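Local coordinates for minor capsid protein (Enterobacteria phage PRD1, PDB 1YQ5) that forms, as a homotrimer together with proteins P31 and P2, the spike complexes at the fivefold vertices of the phage capsid, at residues 112-115 against 116-119. Sequence-based numbering, arbitrary orientation.
Sequences LGVV and SLDV. Unlike the reference sequence in segment 112-115: Val115 (reference Pro).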
# COMPACT_ATOMS: atom_id res chain seq x y z
N LEU A 112 13.59 14.31 15.01
CA LEU A 112 13.97 15.34 15.98
C LEU A 112 15.38 15.18 16.51
O LEU A 112 15.97 16.14 17.01
CB LEU A 112 12.99 15.31 17.16
CG LEU A 112 11.52 15.58 16.83
CD1 LEU A 112 10.64 15.15 17.99
CD2 LEU A 112 11.33 17.06 16.52
N GLY A 113 15.94 13.98 16.41
CA GLY A 113 17.27 13.75 16.93
C GLY A 113 17.15 13.27 18.37
O GLY A 113 18.07 13.41 19.18
N VAL A 114 15.99 12.70 18.69
CA VAL A 114 15.70 12.16 20.02
C VAL A 114 15.34 10.70 19.76
O VAL A 114 14.22 10.40 19.34
CB VAL A 114 14.52 12.89 20.68
CG1 VAL A 114 14.30 12.37 22.10
CG2 VAL A 114 14.80 14.39 20.71
N VAL A 115 16.29 9.81 20.01
CA VAL A 115 16.09 8.39 19.73
C VAL A 115 14.75 7.81 20.16
O VAL A 115 14.07 7.16 19.36
CB VAL A 115 17.24 7.53 20.33
CG1 VAL A 115 18.59 8.11 19.94
CG2 VAL A 115 17.12 7.44 21.84
N SER A 116 14.36 8.05 21.40
CA SER A 116 13.10 7.51 21.90
C SER A 116 11.86 8.06 21.21
O SER A 116 10.78 7.48 21.32
CB SER A 116 13.01 7.71 23.41
OG SER A 116 13.98 6.90 24.06
N LEU A 117 12.00 9.18 20.50
CA LEU A 117 10.87 9.77 19.78
C LEU A 117 10.88 9.46 18.28
O LEU A 117 9.81 9.32 17.67
CB LEU A 117 10.87 11.29 19.96
CG LEU A 117 10.65 11.82 21.38
CD1 LEU A 117 10.78 13.34 21.39
CD2 LEU A 117 9.27 11.39 21.86
N ASP A 118 12.07 9.36 17.70
CA ASP A 118 12.21 9.08 16.27
C ASP A 118 12.20 7.59 16.00
O ASP A 118 13.21 7.00 15.61
CB ASP A 118 13.51 9.70 15.74
CG ASP A 118 13.61 11.18 16.02
OD1 ASP A 118 12.57 11.87 15.97
OD2 ASP A 118 14.74 11.67 16.29
N VAL A 119 11.04 6.97 16.18
CA VAL A 119 10.92 5.54 15.97
C VAL A 119 9.59 5.14 15.34
O VAL A 119 8.54 5.63 15.73
CB VAL A 119 11.07 4.77 17.31
CG1 VAL A 119 10.05 5.27 18.32
CG2 VAL A 119 10.89 3.27 17.08
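In the loop that links strands 100-109 and 119-126 of the jelly-roll domain, one strand from each of its two sheets, the carboxylate of Asp118 receives three successive backbone N-H groups from Leu112, Gly113 and Val114. With CG anti to its own carbonyl carbon (chi1 -55°), the largely buried acid reaches back across the loop. Asp118 OD1 accepts from Leu112 N at 2.8 Å on its syn side, the donor tilted 32° from the carboxylate plane. Asp118 OD2 takes two donors: Gly113 N lies 2.6 Å from it on the syn lone pair, while Val114 N approaches from above the plane at 2.9 Å. Together these bonds limit rotation of the carboxylate and should stabilise its negative charge. The backbone closes the turn with the roles reversed: Val114 O accepts from both Asp118 N and Leu117 N, the first at 2.9 Å and close to linear with the carbonyl. Gly113 turns the chain with a positive phi between the two donors Leu112 N and Val114 N. On the apolar side of the loop, Leu117 lies alongside Val114, both side chains pointing the same way, and Leu117 CD1 meets Val114 CG1 at 3.7 Å and Leu112 CD1 at 3.9 Å.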